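Local coordinates for uncharacterized protein (Thermus thermophilus HB8, PDB 6SCE), which is a DNA nuclease of type III CRISPR defence, switched on by binding cyclic oligoadenylate, at residues W92-L97 against M386-Y391; V107-G112 against R120-W125; P286-G291 against A362-E367; Y318-P323 against S346-P351. All coordinates share one frame; numbering follows the deposited sequence.

Interaction 1. Residues W92-L97 against M386-Y391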
loop_
_atom_site.group_PDB
_atom_site.type_symbol
_atom_site.label_atom_id
_atom_site.label_comp_id
_atom_site.label_asym_id
_atom_site.label_seq_id
_atom_site.Cartn_x
_atom_site.Cartn_y
_atom_site.Cartn_z
ATOM N N TRP A 92 -5.103 16.200 -5.349
ATOM C CA TRP A 92 -4.751 17.585 -5.202
ATOM C C TRP A 92 -3.703 18.018 -6.201
ATOM O O TRP A 92 -3.729 19.145 -6.623
ATOM C CB TRP A 92 -4.339 17.895 -3.759
ATOM C CG TRP A 92 -5.525 18.027 -2.890
ATOM C CD1 TRP A 92 -5.996 17.150 -1.935
ATOM C CD2 TRP A 92 -6.458 19.098 -2.956
ATOM N NE1 TRP A 92 -7.167 17.655 -1.393
ATOM C CE2 TRP A 92 -7.460 18.847 -2.002
ATOM C CE3 TRP A 92 -6.524 20.264 -3.724
ATOM C CZ2 TRP A 92 -8.524 19.739 -1.790
ATOM C CZ3 TRP A 92 -7.581 21.144 -3.513
ATOM C CH2 TRP A 92 -8.567 20.859 -2.554
ATOM N N ALA A 93 -2.811 17.118 -6.614
ATOM C CA ALA A 93 -1.910 17.426 -7.714
ATOM C C ALA A 93 -2.719 17.780 -8.957
ATOM O O ALA A 93 -2.425 18.759 -9.665
ATOM C CB ALA A 93 -0.983 16.266 -7.997
ATOM N N VAL A 94 -3.746 16.992 -9.222
ATOM C CA VAL A 94 -4.556 17.254 -10.396
ATOM C C VAL A 94 -5.240 18.629 -10.313
ATOM O O VAL A 94 -5.221 19.390 -11.296
ATOM C CB VAL A 94 -5.599 16.165 -10.608
ATOM C CG1 VAL A 94 -6.616 16.588 -11.653
ATOM C CG2 VAL A 94 -4.928 14.864 -11.022
ATOM N N ARG A 95 -5.824 18.928 -9.167
ATOM C CA ARG A 95 -6.519 20.216 -8.972
ATOM C C ARG A 95 -5.571 21.417 -9.006
ATOM O O ARG A 95 -5.857 22.427 -9.665
ATOM C CB ARG A 95 -7.304 20.199 -7.695
ATOM C CG ARG A 95 -8.458 19.188 -7.815
ATOM C CD ARG A 95 -9.528 19.370 -6.813
ATOM N NE ARG A 95 -10.139 20.693 -6.944
ATOM C CZ ARG A 95 -10.893 21.243 -6.014
ATOM N NH1 ARG A 95 -11.182 20.577 -4.909
ATOM N NH2 ARG A 95 -11.360 22.476 -6.193
ATOM N N PHE A 96 -4.417 21.288 -8.351
ATOM C CA PHE A 96 -3.401 22.333 -8.415
ATOM C C PHE A 96 -2.862 22.506 -9.818
ATOM O O PHE A 96 -2.618 23.631 -10.239
ATOM C CB PHE A 96 -2.241 22.044 -7.458
ATOM C CG PHE A 96 -2.449 22.581 -6.089
ATOM C CD1 PHE A 96 -3.612 22.294 -5.384
ATOM C CD2 PHE A 96 -1.480 23.368 -5.478
ATOM C CE1 PHE A 96 -3.810 22.779 -4.115
ATOM C CE2 PHE A 96 -1.691 23.867 -4.206
ATOM C CZ PHE A 96 -2.844 23.550 -3.511
ATOM N N LEU A 97 -2.684 21.420 -10.566
ATOM C CA LEU A 97 -2.155 21.568 -11.914
ATOM C C LEU A 97 -3.136 22.393 -12.757
ATOM O O LEU A 97 -2.702 23.260 -13.528
ATOM C CB LEU A 97 -1.924 20.251 -12.591
ATOM C CG LEU A 97 -1.447 20.283 -14.041
ATOM C CD1 LEU A 97 -0.112 20.997 -14.180
ATOM C CD2 LEU A 97 -1.370 18.870 -14.567
HETATM N N MSE A 386 2.525 9.498 -13.365
HETATM C CA MSE A 386 1.681 8.624 -14.169
HETATM C C MSE A 386 0.234 9.049 -14.141
HETATM O O MSE A 386 -0.449 9.091 -15.163
HETATM C CB MSE A 386 1.854 7.195 -13.732
HETATM C CG MSE A 386 3.255 6.618 -13.972
HETATM SE SE MSE A 386 3.641 5.011 -12.972
HETATM C CE MSE A 386 2.229 3.850 -13.601
ATOM N N ALA A 387 -0.243 9.389 -12.951
ATOM C CA ALA A 387 -1.616 9.839 -12.783
ATOM C C ALA A 387 -1.896 11.181 -13.455
ATOM O O ALA A 387 -2.972 11.376 -14.043
ATOM C CB ALA A 387 -1.952 9.890 -11.310
ATOM N N LEU A 388 -0.964 12.124 -13.354
ATOM C CA LEU A 388 -1.084 13.372 -14.107
ATOM C C LEU A 388 -1.093 13.120 -15.620
ATOM O O LEU A 388 -1.820 13.784 -16.353
ATOM C CB LEU A 388 -0.001 14.352 -13.734
ATOM C CG LEU A 388 -0.130 14.954 -12.338
ATOM C CD1 LEU A 388 0.994 15.936 -12.075
ATOM C CD2 LEU A 388 -1.460 15.635 -12.181
ATOM N N GLY A 389 -0.312 12.151 -16.076
ATOM C CA GLY A 389 -0.327 11.759 -17.477
ATOM C C GLY A 389 -1.670 11.297 -17.946
ATOM O O GLY A 389 -2.145 11.635 -19.051
ATOM N N LEU A 390 -2.316 10.522 -17.083
ATOM C CA LEU A 390 -3.641 10.056 -17.395
ATOM C C LEU A 390 -4.594 11.235 -17.417
ATOM O O LEU A 390 -5.405 11.341 -18.312
ATOM C CB LEU A 390 -4.101 8.990 -16.392
ATOM C CG LEU A 390 -5.594 8.616 -16.379
ATOM C CD1 LEU A 390 -6.105 8.262 -17.744
ATOM C CD2 LEU A 390 -5.776 7.409 -15.481
ATOM N N TYR A 391 -4.517 12.115 -16.428
ATOM C CA TYR A 391 -5.397 13.273 -16.402
ATOM C C TYR A 391 -5.226 14.121 -17.679
ATOM O O TYR A 391 -6.202 14.600 -18.236
ATOM C CB TYR A 391 -5.109 14.133 -15.172
ATOM C CG TYR A 391 -5.742 15.490 -15.259
ATOM C CD1 TYR A 391 -7.109 15.646 -15.124
ATOM C CD2 TYR A 391 -4.964 16.623 -15.444
ATOM C CE1 TYR A 391 -7.701 16.906 -15.205
ATOM C CE2 TYR A 391 -5.543 17.882 -15.525
ATOM C CZ TYR A 391 -6.908 18.017 -15.404
ATOM O OH TYR A 391 -7.458 19.296 -15.473
HETATM O O HOH W 1 -7.204 20.276 -13.083
#
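Val94 is gripped at both of its methyls where helix 92-97 crosses helix 386-391 at -52°, the short axes passing 10.1 Å apart. With CG1 anti to the backbone N (chi1 168°), that methyl sits over the centre of the Tyr391 ring, 3.7 Å from its centroid, in a CH-pi contact, while Val94 CG2 meets Leu388 CD2 at 3.7 Å as the two side chains slide past one another. Leu97 CD2 crosses obliquely onto the same Leu388 methyl at 4.0 Å, so CD2 of Leu388 is nested between the two residues. The other end of the tyrosine is polar and looser: a single water donates to Val94 O and lies 2.6 Å from Tyr391 OH, the one polar bridge between the segments. An alanine in place of Tyr391 has neither ring nor hydroxyl, so the packing over Val94 CG1 would probably loosen and the water would be held less firmly. Each helix follows the fourth strand across a Rossmann-like sheet, consistent with the pairing of two CARF-type domains within one chain.

Interaction 2. Residues V107-G112 against R120-W125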
loop_
_atom_site.group_PDB
_atom_site.type_symbol
_atom_site.label_atom_id
_atom_site.label_comp_id
_atom_site.label_asym_id
_atom_site.label_seq_id
_atom_site.Cartn_x
_atom_site.Cartn_y
_atom_site.Cartn_z
ATOM N N VAL A 107 5.597 24.784 -12.570
ATOM C CA VAL A 107 4.958 23.658 -11.892
ATOM C C VAL A 107 5.773 22.414 -12.178
ATOM O O VAL A 107 6.156 22.157 -13.315
ATOM C CB VAL A 107 3.517 23.464 -12.387
ATOM C CG1 VAL A 107 2.832 22.321 -11.638
ATOM C CG2 VAL A 107 2.732 24.757 -12.207
ATOM N N PHE A 108 6.045 21.630 -11.131
ATOM C CA PHE A 108 6.877 20.464 -11.298
ATOM C C PHE A 108 6.550 19.366 -10.279
ATOM O O PHE A 108 5.776 19.579 -9.360
ATOM C CB PHE A 108 8.354 20.865 -11.225
ATOM C CG PHE A 108 8.849 21.222 -9.849
ATOM C CD1 PHE A 108 8.556 22.445 -9.279
ATOM C CD2 PHE A 108 9.696 20.364 -9.169
ATOM C CE1 PHE A 108 9.023 22.784 -8.026
ATOM C CE2 PHE A 108 10.189 20.696 -7.917
ATOM C CZ PHE A 108 9.866 21.925 -7.354
ATOM N N LEU A 109 7.131 18.207 -10.516
ATOM C CA LEU A 109 7.054 17.024 -9.634
ATOM C C LEU A 109 8.478 16.576 -9.408
ATOM O O LEU A 109 9.349 16.857 -10.239
ATOM C CB LEU A 109 6.406 15.853 -10.389
ATOM C CG LEU A 109 5.097 16.028 -11.086
ATOM C CD1 LEU A 109 4.679 14.766 -11.789
ATOM C CD2 LEU A 109 4.099 16.414 -9.993
ATOM N N VAL A 110 8.707 15.818 -8.345
ATOM C CA VAL A 110 9.969 15.099 -8.156
ATOM C C VAL A 110 9.628 13.617 -8.103
ATOM O O VAL A 110 8.735 13.184 -7.367
ATOM C CB VAL A 110 10.758 15.575 -6.925
ATOM C CG1 VAL A 110 11.189 17.009 -7.133
ATOM C CG2 VAL A 110 9.957 15.486 -5.616
ATOM N N GLU A 111 10.309 12.838 -8.927
ATOM C CA GLU A 111 9.942 11.467 -9.187
ATOM C C GLU A 111 11.135 10.563 -8.898
ATOM O O GLU A 111 12.140 10.608 -9.609
ATOM C CB GLU A 111 9.458 11.420 -10.641
ATOM C CG GLU A 111 9.520 10.085 -11.330
ATOM C CD GLU A 111 8.919 8.963 -10.521
ATOM O OE1 GLU A 111 7.767 9.166 -9.971
ATOM O OE2 GLU A 111 9.624 7.904 -10.483
ATOM N N GLY A 112 11.038 9.764 -7.837
ATOM C CA GLY A 112 12.136 8.906 -7.413
ATOM C C GLY A 112 11.762 7.468 -7.204
ATOM O O GLY A 112 12.277 6.801 -6.283
ATOM N N ARG A 120 14.119 12.383 -10.605
ATOM C CA ARG A 120 13.995 13.320 -11.716
ATOM C C ARG A 120 13.050 14.444 -11.355
ATOM O O ARG A 120 12.081 14.222 -10.639
ATOM C CB ARG A 120 13.429 12.599 -12.928
ATOM C CG ARG A 120 14.228 11.386 -13.373
ATOM C CD ARG A 120 13.550 10.689 -14.541
ATOM N NE ARG A 120 14.247 9.458 -14.835
ATOM C CZ ARG A 120 14.368 8.914 -16.033
ATOM N NH1 ARG A 120 13.830 9.485 -17.099
ATOM N NH2 ARG A 120 15.036 7.783 -16.149
ATOM N N ALA A 121 13.331 15.648 -11.838
ATOM C CA ALA A 121 12.339 16.722 -11.833
ATOM C C ALA A 121 11.570 16.658 -13.138
ATOM O O ALA A 121 12.174 16.629 -14.221
ATOM C CB ALA A 121 13.021 18.082 -11.705
ATOM N N LEU A 122 10.255 16.647 -13.058
ATOM C CA LEU A 122 9.433 16.787 -14.262
ATOM C C LEU A 122 8.761 18.121 -14.210
ATOM O O LEU A 122 7.936 18.370 -13.328
ATOM C CB LEU A 122 8.390 15.694 -14.344
ATOM C CG LEU A 122 8.845 14.252 -14.201
ATOM C CD1 LEU A 122 7.680 13.376 -14.626
ATOM C CD2 LEU A 122 10.074 13.934 -15.017
ATOM N N PHE A 123 9.156 19.024 -15.100
ATOM C CA PHE A 123 8.506 20.321 -15.183
ATOM C C PHE A 123 7.340 20.165 -16.118
ATOM O O PHE A 123 7.463 19.569 -17.183
ATOM C CB PHE A 123 9.489 21.418 -15.633
ATOM C CG PHE A 123 10.563 21.663 -14.636
ATOM C CD1 PHE A 123 10.374 22.566 -13.610
ATOM C CD2 PHE A 123 11.725 20.909 -14.656
ATOM C CE1 PHE A 123 11.340 22.750 -12.646
ATOM C CE2 PHE A 123 12.699 21.103 -13.694
ATOM C CZ PHE A 123 12.487 22.009 -12.681
ATOM N N LEU A 124 6.188 20.643 -15.674
ATOM C CA LEU A 124 4.940 20.518 -16.403
ATOM C C LEU A 124 4.514 21.846 -17.027
ATOM O O LEU A 124 3.772 21.848 -17.975
ATOM C CB LEU A 124 3.835 20.054 -15.459
ATOM C CG LEU A 124 4.164 18.783 -14.649
ATOM C CD1 LEU A 124 2.922 18.334 -13.919
ATOM C CD2 LEU A 124 4.681 17.685 -15.541
ATOM N N TRP A 125 5.003 22.953 -16.485
ATOM C CA TRP A 125 4.566 24.291 -16.891
ATOM C C TRP A 125 5.655 25.305 -16.491
ATOM O O TRP A 125 6.216 25.178 -15.409
ATOM C CB TRP A 125 3.274 24.631 -16.174
ATOM C CG TRP A 125 2.710 25.935 -16.589
ATOM C CD1 TRP A 125 2.862 27.140 -15.966
ATOM C CD2 TRP A 125 1.931 26.176 -17.750
ATOM N NE1 TRP A 125 2.201 28.114 -16.659
ATOM C CE2 TRP A 125 1.632 27.557 -17.771
ATOM C CE3 TRP A 125 1.451 25.361 -18.777
ATOM C CZ2 TRP A 125 0.866 28.140 -18.769
ATOM C CZ3 TRP A 125 0.693 25.950 -19.783
ATOM C CH2 TRP A 125 0.406 27.324 -19.762
#
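Six good backbone hydrogen bonds join strands 107-111 and 120-125, which run antiparallel as a hairpin. Leu109 and Leu122 exchange a pair, Leu109 N to Leu122 O at 2.9 Å and Leu122 N to Leu109 O at 3.0 Å; Glu111 and Arg120 do the same. In each exchange one donor lies in the plane of the acceptor carbonyl and the other about 30° above it. At the far end Val107 O accepts Leu124 N at 2.8 Å and, weakly, Trp125 N at 3.5 Å. This is a classic beta bulge, Leu124 and Trp125 together facing Val107, in the outer antiparallel part of the mixed sheet of the N-terminal CARF-like domain. Among the apolar contacts, Phe108 and Phe123 lie side by side, pointing the same way from the face that carries Val110 and Ala121. Phe108 CG takes the crowded position between N and the carbonyl carbon (chi1 73°), and its ring is slid so far along that of Phe123 that they barely overlap, centroids 5.5 Å apart. Phe108 CB touches Phe123 CD1 at 3.6 Å instead. Among the charged groups, the extended Arg120 turns from Glu111 to salt bridges with Glu130 and Glu117, while Glu111 OE1 bonds His113.

Interaction 3. Residues P286-G291 against A362-E367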
loop_
_atom_site.group_PDB
_atom_site.type_symbol
_atom_site.label_atom_id
_atom_site.label_comp_id
_atom_site.label_asym_id
_atom_site.label_seq_id
_atom_site.Cartn_x
_atom_site.Cartn_y
_atom_site.Cartn_z
ATOM N N PRO A 286 -5.162 -0.590 -28.705
ATOM C CA PRO A 286 -6.298 -0.715 -29.639
ATOM C C PRO A 286 -7.380 0.276 -29.280
ATOM O O PRO A 286 -7.626 0.499 -28.081
ATOM C CB PRO A 286 -6.828 -2.140 -29.396
ATOM C CG PRO A 286 -5.742 -2.864 -28.689
ATOM C CD PRO A 286 -4.873 -1.845 -27.992
ATOM N N LEU A 287 -8.025 0.858 -30.292
ATOM C CA LEU A 287 -9.132 1.782 -30.075
ATOM C C LEU A 287 -10.297 1.020 -29.463
ATOM O O LEU A 287 -10.421 -0.193 -29.666
ATOM C CB LEU A 287 -9.554 2.481 -31.385
ATOM C CG LEU A 287 -8.521 3.452 -31.982
ATOM C CD1 LEU A 287 -9.099 4.201 -33.173
ATOM C CD2 LEU A 287 -8.014 4.457 -30.942
ATOM N N PRO A 288 -11.095 1.699 -28.632
ATOM C CA PRO A 288 -12.190 1.040 -27.968
ATOM C C PRO A 288 -13.346 0.775 -28.921
ATOM O O PRO A 288 -13.601 1.580 -29.807
ATOM C CB PRO A 288 -12.616 2.052 -26.911
ATOM C CG PRO A 288 -12.215 3.360 -27.469
ATOM C CD PRO A 288 -10.947 3.092 -28.197
ATOM N N GLN A 289 -14.017 -0.345 -28.721
ATOM C CA GLN A 289 -15.184 -0.720 -29.521
ATOM C C GLN A 289 -16.487 -0.676 -28.737
ATOM O O GLN A 289 -17.561 -0.618 -29.331
ATOM C CB GLN A 289 -14.981 -2.116 -30.094
ATOM C CG GLN A 289 -13.817 -2.178 -31.056
ATOM C CD GLN A 289 -13.887 -3.377 -31.956
ATOM O OE1 GLN A 289 -14.206 -3.252 -33.142
ATOM N NE2 GLN A 289 -13.609 -4.557 -31.398
ATOM N N GLU A 290 -16.399 -0.660 -27.411
ATOM C CA GLU A 290 -17.546 -0.904 -26.553
ATOM C C GLU A 290 -17.357 -0.140 -25.244
ATOM O O GLU A 290 -16.270 -0.150 -24.691
ATOM C CB GLU A 290 -17.588 -2.400 -26.271
ATOM C CG GLU A 290 -18.965 -2.996 -26.119
ATOM C CD GLU A 290 -18.927 -4.507 -26.014
ATOM O OE1 GLU A 290 -17.819 -5.091 -25.984
ATOM O OE2 GLU A 290 -20.015 -5.106 -25.962
ATOM N N GLY A 291 -18.395 0.540 -24.777
ATOM C CA GLY A 291 -18.366 1.228 -23.499
ATOM C C GLY A 291 -19.194 0.515 -22.452
ATOM O O GLY A 291 -19.950 -0.402 -22.793
ATOM N N ALA A 362 -4.516 9.352 -24.955
ATOM C CA ALA A 362 -5.242 10.417 -25.634
ATOM C C ALA A 362 -6.120 9.892 -26.782
ATOM O O ALA A 362 -7.326 10.212 -26.844
ATOM C CB ALA A 362 -4.296 11.514 -26.102
ATOM N N PRO A 363 -5.554 9.062 -27.663
ATOM C CA PRO A 363 -6.365 8.560 -28.784
ATOM C C PRO A 363 -7.531 7.666 -28.365
ATOM O O PRO A 363 -8.571 7.630 -29.041
ATOM C CB PRO A 363 -5.357 7.753 -29.619
ATOM C CG PRO A 363 -4.015 8.216 -29.177
ATOM C CD PRO A 363 -4.175 8.569 -27.730
ATOM N N VAL A 364 -7.365 6.950 -27.252
ATOM C CA VAL A 364 -8.395 6.067 -26.747
ATOM C C VAL A 364 -9.544 6.935 -26.225
ATOM O O VAL A 364 -10.712 6.713 -26.537
ATOM C CB VAL A 364 -7.825 5.140 -25.637
ATOM C CG1 VAL A 364 -8.921 4.392 -24.898
ATOM C CG2 VAL A 364 -6.784 4.204 -26.206
ATOM N N VAL A 365 -9.200 7.952 -25.444
ATOM C CA VAL A 365 -10.184 8.892 -24.952
ATOM C C VAL A 365 -10.948 9.553 -26.114
ATOM O O VAL A 365 -12.177 9.611 -26.107
ATOM C CB VAL A 365 -9.507 9.974 -24.093
ATOM C CG1 VAL A 365 -10.464 11.100 -23.729
ATOM C CG2 VAL A 365 -8.935 9.341 -22.839
ATOM N N GLU A 366 -10.211 10.046 -27.089
ATOM C CA GLU A 366 -10.820 10.796 -28.185
ATOM C C GLU A 366 -11.767 9.909 -28.992
ATOM O O GLU A 366 -12.885 10.320 -29.281
ATOM C CB GLU A 366 -9.758 11.484 -29.053
ATOM C CG GLU A 366 -9.277 12.776 -28.388
ATOM C CD GLU A 366 -7.963 13.323 -28.925
ATOM O OE1 GLU A 366 -7.537 12.923 -30.027
ATOM O OE2 GLU A 366 -7.358 14.162 -28.221
ATOM N N GLU A 367 -11.337 8.691 -29.297
ATOM C CA GLU A 367 -12.199 7.728 -29.976
ATOM C C GLU A 367 -13.418 7.381 -29.128
ATOM O O GLU A 367 -14.539 7.354 -29.629
ATOM C CB GLU A 367 -11.402 6.490 -30.381
ATOM C CG GLU A 367 -12.202 5.390 -31.057
ATOM C CD GLU A 367 -12.705 5.750 -32.452
ATOM O OE1 GLU A 367 -12.333 6.802 -32.988
ATOM O OE2 GLU A 367 -13.491 4.958 -33.004
HETATM O O HOH W 2 -13.376 2.223 -32.411
#
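Glu367 lies across the loop 286-291 with its carbon chain rather than its charge. Its CG, anti to the backbone N (chi1 178°), is set against Leu287 and Pro288 at once, and the bend at chi2 (69°) turns the carboxylate. Leu287 meets it at about a right angle, with CD1 3.9 Å from Glu367 CG. Pro288 crosses it obliquely, its ring atom CD also 3.9 Å from Glu367 CG. Both branches of Leu287 take part: CD1 also reaches Glu367 CD, whereas CD2 lies 3.7 Å from Pro363 O and borders Glu367 CB. Pro288 presents the CG-CD side of its ring to the helix, with CG 3.8 Å from Val364 O and CD 4.1 Å from Val364 CG1. No direct hydrogen bond spans the segments. The carboxylate is instead divided: OE1 forms a salt bridge with Arg370, and OE2 accepts a bond from a water that also donates to Pro288 O, the water oxygen lying 2.7 Å from Pro288 O. That pairing and the water would be expected to favour the ionised acid. Leu287 is exposed while Pro288 and Val364 are buried, packing on Leu293 and Tyr318. The arrangement is a linker loop, entering the first strand of the second CARF-like domain, laid along the helix that follows its third strand, where that helix is kinked at Pro363 and Val364.

Interaction 4. Residues Y318-P323 against S346-P351. With nucleotides of chain B.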
loop_
_atom_site.group_PDB
_atom_site.type_symbol
_atom_site.label_atom_id
_atom_site.label_comp_id
_atom_site.label_asym_id
_atom_site.label_seq_id
_atom_site.Cartn_x
_atom_site.Cartn_y
_atom_site.Cartn_z
ATOM N N TYR A 318 -8.329 -0.295 -19.805
ATOM C CA TYR A 318 -6.990 -0.020 -20.282
ATOM C C TYR A 318 -6.118 0.179 -19.070
ATOM O O TYR A 318 -6.435 1.038 -18.262
ATOM C CB TYR A 318 -6.972 1.249 -21.109
ATOM C CG TYR A 318 -7.685 1.124 -22.449
ATOM C CD1 TYR A 318 -9.063 1.193 -22.526
ATOM C CD2 TYR A 318 -6.962 0.967 -23.635
ATOM C CE1 TYR A 318 -9.719 1.089 -23.752
ATOM C CE2 TYR A 318 -7.605 0.851 -24.855
ATOM C CZ TYR A 318 -8.981 0.910 -24.916
ATOM O OH TYR A 318 -9.640 0.816 -26.137
ATOM N N LEU A 319 -5.089 -0.650 -18.932
ATOM C CA LEU A 319 -4.242 -0.707 -17.756
ATOM C C LEU A 319 -2.803 -0.413 -18.141
ATOM O O LEU A 319 -2.250 -1.096 -18.999
ATOM C CB LEU A 319 -4.330 -2.082 -17.088
ATOM C CG LEU A 319 -5.689 -2.549 -16.603
ATOM C CD1 LEU A 319 -5.666 -3.979 -16.109
ATOM C CD2 LEU A 319 -6.192 -1.594 -15.515
ATOM N N LEU A 320 -2.199 0.611 -17.535
ATOM C CA LEU A 320 -0.811 0.965 -17.781
ATOM C C LEU A 320 0.000 0.893 -16.528
ATOM O O LEU A 320 -0.440 1.353 -15.484
ATOM C CB LEU A 320 -0.712 2.389 -18.344
ATOM C CG LEU A 320 -1.389 2.676 -19.676
ATOM C CD1 LEU A 320 -1.202 4.139 -20.098
ATOM C CD2 LEU A 320 -0.865 1.758 -20.746
ATOM N N THR A 321 1.200 0.330 -16.607
ATOM C CA THR A 321 2.127 0.414 -15.493
ATOM C C THR A 321 3.568 0.189 -15.953
ATOM O O THR A 321 3.853 0.160 -17.148
ATOM C CB THR A 321 1.728 -0.501 -14.309
ATOM O OG1 THR A 321 2.440 -0.076 -13.135
ATOM C CG2 THR A 321 1.982 -1.957 -14.606
ATOM N N THR A 322 4.459 0.100 -14.989
ATOM C CA THR A 322 5.867 0.000 -15.217
ATOM C C THR A 322 6.264 -1.471 -15.193
ATOM O O THR A 322 5.579 -2.350 -14.636
ATOM C CB THR A 322 6.660 0.734 -14.124
ATOM O OG1 THR A 322 6.212 0.264 -12.848
ATOM C CG2 THR A 322 6.436 2.215 -14.209
ATOM N N PRO A 323 7.415 -1.765 -15.796
ATOM C CA PRO A 323 7.832 -3.166 -15.840
ATOM C C PRO A 323 8.026 -3.765 -14.476
ATOM O O PRO A 323 7.725 -4.934 -14.293
ATOM C CB PRO A 323 9.138 -3.136 -16.660
ATOM C CG PRO A 323 9.489 -1.724 -16.862
ATOM C CD PRO A 323 8.340 -0.854 -16.476
ATOM N N SER A 346 -0.393 -1.919 -21.388
ATOM C CA SER A 346 0.888 -1.589 -21.942
ATOM C C SER A 346 1.835 -1.225 -20.822
ATOM O O SER A 346 1.395 -0.785 -19.747
ATOM C CB SER A 346 0.762 -0.425 -22.938
ATOM O OG SER A 346 1.970 -0.276 -23.678
ATOM N N PHE A 347 3.133 -1.427 -21.059
ATOM C CA PHE A 347 4.176 -0.966 -20.152
ATOM C C PHE A 347 4.692 0.423 -20.505
ATOM O O PHE A 347 4.973 0.739 -21.697
ATOM C CB PHE A 347 5.360 -1.933 -20.116
ATOM C CG PHE A 347 5.067 -3.237 -19.457
ATOM C CD1 PHE A 347 4.789 -3.300 -18.093
ATOM C CD2 PHE A 347 5.075 -4.421 -20.196
ATOM C CE1 PHE A 347 4.534 -4.515 -17.478
ATOM C CE2 PHE A 347 4.819 -5.642 -19.580
ATOM C CZ PHE A 347 4.532 -5.682 -18.217
ATOM N N LEU A 348 4.891 1.232 -19.465
ATOM C CA LEU A 348 5.636 2.497 -19.562
ATOM C C LEU A 348 7.119 2.203 -19.454
ATOM O O LEU A 348 7.490 1.189 -18.879
ATOM C CB LEU A 348 5.237 3.458 -18.445
ATOM C CG LEU A 348 3.743 3.721 -18.313
ATOM C CD1 LEU A 348 3.524 4.635 -17.104
ATOM C CD2 LEU A 348 3.128 4.313 -19.588
ATOM N N SER A 349 7.954 3.074 -20.019
ATOM C CA SER A 349 9.395 2.962 -19.894
ATOM C C SER A 349 9.805 3.038 -18.430
ATOM O O SER A 349 10.724 2.350 -18.010
ATOM C CB SER A 349 10.102 4.073 -20.682
ATOM O OG SER A 349 9.752 4.006 -22.053
ATOM N N GLY A 350 9.098 3.850 -17.643
ATOM C CA GLY A 350 9.394 3.922 -16.215
ATOM C C GLY A 350 8.355 4.763 -15.481
ATOM O O GLY A 350 7.449 5.323 -16.099
ATOM N N PRO A 351 8.522 4.881 -14.161
ATOM C CA PRO A 351 7.503 5.588 -13.363
ATOM C C PRO A 351 7.456 7.078 -13.586
ATOM O O PRO A 351 6.533 7.735 -13.121
ATOM C CB PRO A 351 7.888 5.233 -11.921
ATOM C CG PRO A 351 9.326 4.863 -11.960
ATOM C CD PRO A 351 9.461 4.146 -13.305
ATOM P P A B 3 3.564 9.572 -5.424
ATOM O OP1 A B 3 4.051 10.357 -6.630
ATOM O OP2 A B 3 2.477 10.276 -4.658
ATOM O "O5'" A B 3 3.076 8.142 -5.903
ATOM C "C5'" A B 3 2.829 7.050 -5.004
ATOM C "C4'" A B 3 2.266 5.919 -5.833
ATOM O "O4'" A B 3 3.272 5.461 -6.785
ATOM C "C3'" A B 3 1.822 4.687 -5.053
ATOM O "O3'" A B 3 0.521 4.365 -5.506
ATOM C "C2'" A B 3 2.861 3.628 -5.456
ATOM O "O2'" A B 3 2.381 2.303 -5.400
ATOM C "C1'" A B 3 3.176 4.063 -6.881
ATOM N N9 A B 3 4.443 3.576 -7.376
ATOM C C8 A B 3 5.656 3.654 -6.734
ATOM N N7 A B 3 6.637 3.155 -7.458
ATOM C C5 A B 3 6.035 2.770 -8.644
ATOM C C6 A B 3 6.553 2.188 -9.817
ATOM N N6 A B 3 7.848 1.932 -9.986
ATOM N N1 A B 3 5.680 1.953 -10.823
ATOM C C2 A B 3 4.387 2.256 -10.649
ATOM N N3 A B 3 3.781 2.800 -9.586
ATOM C C4 A B 3 4.679 3.032 -8.610
#
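Strands 318-321 and 346-347 run parallel, with Leu320 paired to Ser346 and Thr321 to Phe347, held by Ser346 N to Leu319 O at 3.1 Å, Leu348 N to Thr321 O at 2.8 Å and a weak bond from Thr321 N to Ser346 O. Helix 326-338 joins them in a beta-alpha-beta crossover of a Rossmann-like, probably CARF, domain, and the segments beyond their C-terminal ends line part of the adenine site. Leu320 CD2 presses tightly on Ser346 CB at 3.5 Å. The edge of the Phe347 ring faces Thr321 O and Thr322 O, CD1 lying 3.7 Å from the latter. Thr322 CG2 packs on Gly350 C and on Pro351 N at 3.4 Å, while OG1, in the crowded position (chi1 52°), donates to N1 of A3 of chain B at 2.7 Å. An alanine in place of Thr322 lacks OG1 and CG2 and would probably weaken the hold on adenine and Pro351. Pro351 CB sits 3.8 Å from N6 of A3 of chain B.

How the interactions relate
Interactions 1, 2 and 4 are buried and lie near the bound nucleotides, whereas interaction 3 is only partly buried, about 18 Å away at its nearest atom. Interactions 2 and 4 are backbone-bonded strand pairs, antiparallel in one CARF-like domain and parallel in the other. Interaction 1 joins the domains by helix packing without a direct hydrogen bond, and interaction 3 lays a loop on a helix, again with one water. Leu388 connects interaction 1 to Leu109 and Leu124 of interaction 2, and selenomethionine Met386 reaches Leu348 and Pro351 of interaction 4. Tyr318 ties interaction 4 to interaction 3, its OH bonding Pro286 O. Pro351 touches Glu111, bringing interactions 2 and 4 together beside the ligand.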